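Local coordinates for sulfate transporter 4.1, chloroplastic (Arabidopsis thaliana, PDB 7LHV), which carries sulfate across the membrane together with protons, as an SLC26/SulP-family symporter that may help regulate sulfate assimilation, at residues Cys82-Arg87 and Phe141-Gln146; Leu99-Thr104 and Ser400-Gly405. One frame throughout, in Å; residues are numbered along the deposited sequence.

Interaction 1 of 2, residues Cys82-Arg87 and Phe141-Gln146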
loop_
_atom_site.group_PDB
_atom_site.type_symbol
_atom_site.label_atom_id
_atom_site.label_comp_id
_atom_site.label_asym_id
_atom_site.label_seq_id
_atom_site.Cartn_x
_atom_site.Cartn_y
_atom_site.Cartn_z
ATOM N N CYS A 82 7.818 6.068 34.277
ATOM C CA CYS A 82 7.148 5.570 35.473
ATOM C C CYS A 82 6.913 6.685 36.484
ATOM O O CYS A 82 5.870 6.723 37.150
ATOM C CB CYS A 82 7.969 4.446 36.103
ATOM S SG CYS A 82 9.579 4.968 36.731
ATOM N N PHE A 83 7.860 7.620 36.588
ATOM C CA PHE A 83 7.721 8.715 37.540
ATOM C C PHE A 83 6.487 9.560 37.267
ATOM O O PHE A 83 6.019 10.259 38.172
ATOM C CB PHE A 83 8.975 9.586 37.521
ATOM C CG PHE A 83 10.146 8.969 38.223
ATOM C CD1 PHE A 83 10.288 9.080 39.595
ATOM C CD2 PHE A 83 11.107 8.272 37.511
ATOM C CE1 PHE A 83 11.367 8.510 40.245
ATOM C CE2 PHE A 83 12.188 7.699 38.154
ATOM C CZ PHE A 83 12.317 7.820 39.522
ATOM N N ARG A 84 5.935 9.492 36.050
ATOM C CA ARG A 84 4.700 10.209 35.758
ATOM C C ARG A 84 3.590 9.834 36.728
ATOM O O ARG A 84 2.719 10.660 37.018
ATOM C CB ARG A 84 4.257 9.942 34.320
ATOM C CG ARG A 84 4.966 10.788 33.279
ATOM C CD ARG A 84 4.487 10.438 31.884
ATOM N NE ARG A 84 3.052 10.639 31.740
ATOM C CZ ARG A 84 2.305 10.063 30.808
ATOM N NH1 ARG A 84 2.827 9.241 29.913
ATOM N NH2 ARG A 84 1.000 10.320 30.774
ATOM N N TRP A 85 3.597 8.602 37.241
ATOM C CA TRP A 85 2.648 8.228 38.280
ATOM C C TRP A 85 3.277 8.138 39.663
ATOM O O TRP A 85 2.547 7.957 40.643
ATOM C CB TRP A 85 1.962 6.896 37.941
ATOM C CG TRP A 85 2.887 5.787 37.547
ATOM C CD1 TRP A 85 3.204 5.401 36.280
ATOM C CD2 TRP A 85 3.602 4.909 38.425
ATOM N NE1 TRP A 85 4.077 4.343 36.312
ATOM C CE2 TRP A 85 4.339 4.021 37.618
ATOM C CE3 TRP A 85 3.697 4.789 39.815
ATOM C CZ2 TRP A 85 5.157 3.029 38.152
ATOM C CZ3 TRP A 85 4.508 3.804 40.343
ATOM C CH2 TRP A 85 5.229 2.937 39.514
ATOM N N ILE A 86 4.601 8.256 39.773
ATOM C CA ILE A 86 5.226 8.233 41.092
ATOM C C ILE A 86 4.988 9.546 41.825
ATOM O O ILE A 86 4.665 9.554 43.019
ATOM C CB ILE A 86 6.725 7.913 40.971
ATOM C CG1 ILE A 86 6.924 6.478 40.489
ATOM C CG2 ILE A 86 7.425 8.127 42.302
ATOM C CD1 ILE A 86 8.368 6.110 40.252
ATOM N N ARG A 87 5.145 10.675 41.130
ATOM C CA ARG A 87 4.965 11.973 41.774
ATOM C C ARG A 87 3.522 12.168 42.221
ATOM O O ARG A 87 3.261 12.596 43.351
ATOM C CB ARG A 87 5.392 13.092 40.825
ATOM C CG ARG A 87 6.883 13.123 40.538
ATOM C CD ARG A 87 7.238 14.257 39.590
ATOM N NE ARG A 87 8.672 14.313 39.327
ATOM C CZ ARG A 87 9.276 13.678 38.332
ATOM N NH1 ARG A 87 8.596 12.944 37.468
ATOM N NH2 ARG A 87 10.595 13.786 38.201
ATOM N N PHE A 141 9.449 1.527 32.113
ATOM C CA PHE A 141 9.539 2.167 30.807
ATOM C C PHE A 141 8.218 2.185 30.051
ATOM O O PHE A 141 8.195 2.580 28.882
ATOM C CB PHE A 141 10.613 1.482 29.956
ATOM C CG PHE A 141 12.005 1.663 30.482
ATOM C CD1 PHE A 141 12.652 2.878 30.360
ATOM C CD2 PHE A 141 12.667 0.618 31.102
ATOM C CE1 PHE A 141 13.932 3.049 30.844
ATOM C CE2 PHE A 141 13.947 0.783 31.587
ATOM C CZ PHE A 141 14.580 1.999 31.459
ATOM N N GLY A 142 7.124 1.774 30.677
ATOM C CA GLY A 142 5.834 1.725 30.019
ATOM C C GLY A 142 4.980 2.936 30.338
ATOM O O GLY A 142 4.977 3.437 31.459
ATOM N N SER A 143 4.245 3.399 29.329
ATOM C CA SER A 143 3.368 4.550 29.493
ATOM C C SER A 143 2.012 4.181 30.072
ATOM O O SER A 143 1.424 4.981 30.808
ATOM C CB SER A 143 3.175 5.258 28.152
ATOM O OG SER A 143 4.391 5.820 27.696
ATOM N N SER A 144 1.499 2.997 29.753
ATOM C CA SER A 144 0.195 2.588 30.255
ATOM C C SER A 144 0.281 2.219 31.730
ATOM O O SER A 144 1.287 1.682 32.197
ATOM C CB SER A 144 -0.336 1.406 29.449
ATOM O OG SER A 144 -1.685 1.136 29.781
ATOM N N ARG A 145 -0.786 2.518 32.468
ATOM C CA ARG A 145 -0.845 2.227 33.891
ATOM C C ARG A 145 -1.705 1.016 34.225
ATOM O O ARG A 145 -1.690 0.567 35.374
ATOM C CB ARG A 145 -1.365 3.448 34.659
ATOM C CG ARG A 145 -0.511 4.687 34.482
ATOM C CD ARG A 145 -1.145 5.897 35.140
ATOM N NE ARG A 145 -0.455 7.130 34.784
ATOM C CZ ARG A 145 -0.888 8.345 35.094
ATOM N NH1 ARG A 145 -2.009 8.527 35.771
ATOM N NH2 ARG A 145 -0.178 9.402 34.711
ATOM N N GLN A 146 -2.450 0.479 33.260
ATOM C CA GLN A 146 -3.251 -0.714 33.479
ATOM C C GLN A 146 -2.878 -1.880 32.577
ATOM O O GLN A 146 -3.396 -2.982 32.784
ATOM C CB GLN A 146 -4.749 -0.416 33.292
ATOM C CG GLN A 146 -5.403 0.403 34.397
ATOM C CD GLN A 146 -4.934 1.837 34.431
ATOM O OE1 GLN A 146 -4.377 2.298 35.425
ATOM N NE2 GLN A 146 -5.162 2.559 33.340
#

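Interaction 2 of 2, residues Leu99-Thr104 and Ser400-Gly405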
loop_
_atom_site.group_PDB
_atom_site.type_symbol
_atom_site.label_atom_id
_atom_site.label_comp_id
_atom_site.label_asym_id
_atom_site.label_seq_id
_atom_site.Cartn_x
_atom_site.Cartn_y
_atom_site.Cartn_z
ATOM N N LEU A 99 -1.963 -3.122 45.037
ATOM C CA LEU A 99 -1.584 -4.410 45.606
ATOM C C LEU A 99 -2.605 -5.483 45.250
ATOM O O LEU A 99 -2.242 -6.592 44.835
ATOM C CB LEU A 99 -1.432 -4.287 47.122
ATOM C CG LEU A 99 -0.861 -5.497 47.864
ATOM C CD1 LEU A 99 0.619 -5.659 47.568
ATOM C CD2 LEU A 99 -1.099 -5.367 49.358
ATOM N N MET A 100 -3.894 -5.166 45.397
ATOM C CA MET A 100 -4.923 -6.138 45.052
ATOM C C MET A 100 -4.886 -6.480 43.569
ATOM O O MET A 100 -4.966 -7.657 43.194
ATOM C CB MET A 100 -6.301 -5.610 45.450
ATOM C CG MET A 100 -6.576 -5.680 46.942
ATOM S SD MET A 100 -6.081 -7.254 47.673
ATOM C CE MET A 100 -7.189 -8.388 46.839
ATOM N N ALA A 101 -4.748 -5.467 42.708
ATOM C CA ALA A 101 -4.707 -5.717 41.272
ATOM C C ALA A 101 -3.488 -6.546 40.889
ATOM O O ALA A 101 -3.583 -7.450 40.052
ATOM C CB ALA A 101 -4.717 -4.396 40.509
ATOM N N GLY A 102 -2.334 -6.253 41.488
ATOM C CA GLY A 102 -1.139 -7.017 41.181
ATOM C C GLY A 102 -1.243 -8.464 41.615
ATOM O O GLY A 102 -0.861 -9.369 40.870
ATOM N N ILE A 103 -1.768 -8.705 42.820
ATOM C CA ILE A 103 -1.949 -10.079 43.282
ATOM C C ILE A 103 -2.907 -10.823 42.361
ATOM O O ILE A 103 -2.652 -11.966 41.958
ATOM C CB ILE A 103 -2.439 -10.094 44.741
ATOM C CG1 ILE A 103 -1.302 -9.722 45.691
ATOM C CG2 ILE A 103 -3.009 -11.454 45.101
ATOM C CD1 ILE A 103 -1.748 -9.505 47.116
ATOM N N THR A 104 -4.017 -10.175 42.001
ATOM C CA THR A 104 -5.005 -10.803 41.131
ATOM C C THR A 104 -4.408 -11.149 39.771
ATOM O O THR A 104 -4.587 -12.263 39.260
ATOM C CB THR A 104 -6.203 -9.867 40.975
ATOM O OG1 THR A 104 -6.824 -9.670 42.252
ATOM C CG2 THR A 104 -7.212 -10.436 40.017
ATOM N N SER A 400 -10.011 -4.415 38.415
ATOM C CA SER A 400 -9.412 -4.511 39.740
ATOM C C SER A 400 -9.030 -3.150 40.305
ATOM O O SER A 400 -8.334 -3.090 41.322
ATOM C CB SER A 400 -8.182 -5.421 39.700
ATOM O OG SER A 400 -8.531 -6.716 39.248
ATOM N N GLU A 401 -9.473 -2.069 39.659
ATOM C CA GLU A 401 -9.232 -0.700 40.115
ATOM C C GLU A 401 -7.739 -0.385 40.191
ATOM O O GLU A 401 -7.286 0.343 41.074
ATOM C CB GLU A 401 -9.908 -0.440 41.464
ATOM C CG GLU A 401 -11.425 -0.498 41.423
ATOM C CD GLU A 401 -12.031 0.619 40.602
ATOM O OE1 GLU A 401 -11.447 1.722 40.569
ATOM O OE2 GLU A 401 -13.097 0.393 39.991
ATOM N N ALA A 402 -6.969 -0.930 39.255
ATOM C CA ALA A 402 -5.550 -0.607 39.183
ATOM C C ALA A 402 -5.375 0.844 38.757
ATOM O O ALA A 402 -5.980 1.292 37.779
ATOM C CB ALA A 402 -4.838 -1.538 38.207
ATOM N N LYS A 403 -4.537 1.577 39.486
ATOM C CA LYS A 403 -4.360 3.007 39.270
ATOM C C LYS A 403 -3.033 3.352 38.614
ATOM O O LYS A 403 -3.006 4.112 37.641
ATOM C CB LYS A 403 -4.493 3.756 40.603
ATOM C CG LYS A 403 -5.860 3.619 41.245
ATOM C CD LYS A 403 -6.939 4.146 40.318
ATOM C CE LYS A 403 -8.323 3.953 40.905
ATOM N NZ LYS A 403 -9.382 4.410 39.964
ATOM N N THR A 404 -1.929 2.819 39.117
ATOM C CA THR A 404 -0.605 3.121 38.598
ATOM C C THR A 404 0.030 1.854 38.032
ATOM O O THR A 404 -0.586 0.790 37.978
ATOM C CB THR A 404 0.280 3.731 39.687
ATOM O OG1 THR A 404 0.533 2.752 40.701
ATOM C CG2 THR A 404 -0.404 4.930 40.312
ATOM N N GLY A 405 1.282 1.988 37.601
ATOM C CA GLY A 405 2.036 0.854 37.105
ATOM C C GLY A 405 2.602 -0.048 38.174
ATOM O O GLY A 405 3.181 -1.087 37.845
#

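Interaction 1 of 2, residues Cys82-Arg87 and Phe141-Gln146
Arg145 reaches out from the loop that follows helix 125-141 and lies against Trp85 and Arg84 of the short helix 83-86, so the contact joins the N-terminal region, ahead of helix 91-119, to a loop of the sulfate permease transmembrane domain. The side chains of Trp85 and Arg145 pack alongside each other, running in opposite directions. The Arg145 chain is extended from CG to NE; the Trp85 CB sits over one face of the guanidinium, toward its rim, 4.0 Å from Arg145 NE. With the ring of Trp85 set between its backbone N and carbonyl carbon (chi1 49°), CD1 comes to lie 4.2 Å from Arg145 CG. Indole and guanidinium planes are 68° apart, so this is no parallel stack.

The polar groups make no hydrogen bond across the two segments. Two like charges come close, Arg84 NH2 and Arg145 NH2 being 4.2 Å apart, and outside partners probably ease this: Arg84 NH2 donates to Glu362 O, while Arg145 makes a cation-pi contact with Tyr361, whose OH also accepts from Arg145 N. Ser143 OG stands at the edge of the Arg84 guanidinium, near its plane, 4.4 Å from NH1.

Interaction 2 of 2, residues Leu99-Thr104 and Ser400-Gly405
Ala101 and Ser400 meet where helix 91-119 passes the loop between helices 391-399 and 406-426. The first shell is small. Ala101 CB points at the loop and touches two residues of it, Ser400 CB at 3.7 Å and Ala402 CB, also at 3.7 Å. One turn further along the helix, Thr104 turns its methyl to the same loop, with CG2 4.0 Å from Ser400 OG. No hydrogen bond links the two segments; the short side chains allow the backbones to come near, and the CA atoms of Ala101 and Ser400 are 5.1 Å apart.

What aims these groups lies one step out. Thr104 has CG2 anti to its own N, which leaves OG1 beside that N (chi1 -63°) and bonded to Met100 O at 2.9 Å. This carbonyl also takes the helix bond from Thr104 N, the two donors arriving from opposite faces of its plane. A serine in place of Thr104 would probably open a gap beside Ser400 OG where the methyl had packed. Ser400 OG is held by Val396 O, back in helix 391-399. Beyond Ala402, Lys403 N and Thr404 OG1 both bond to the Asp98 carboxylate, tying the loop to helix 91-119 just before Leu99.

The arrangement is packing of small side chains between a transmembrane helix and an interhelical loop, within the sulfate permease domain of an SLC26 transporter.

Overall arrangement
The centres of interactions 1 and 2 lie 13 Å apart, on the same side of the chain's centre, and the two contacts touch directly. Residues 400-405 form the bridge: Trp85 CE3 packs 3.6 Å from Thr404 CB, and Arg145 CB lies 3.5 Å from Lys403 O, so the loop that meets helix 91-119 at one end meets both segments of interaction 1 at the other. In sequence the contacts interleave, because helices 83-86 and 91-119 follow each other while residues 141-146 and 400-405 come later. Gln146 O also accepts from Asn397 ND2, whose residue packs on Ala101 and Ala402. None of the segments contributes a residue to the lipid pockets seen in this structure.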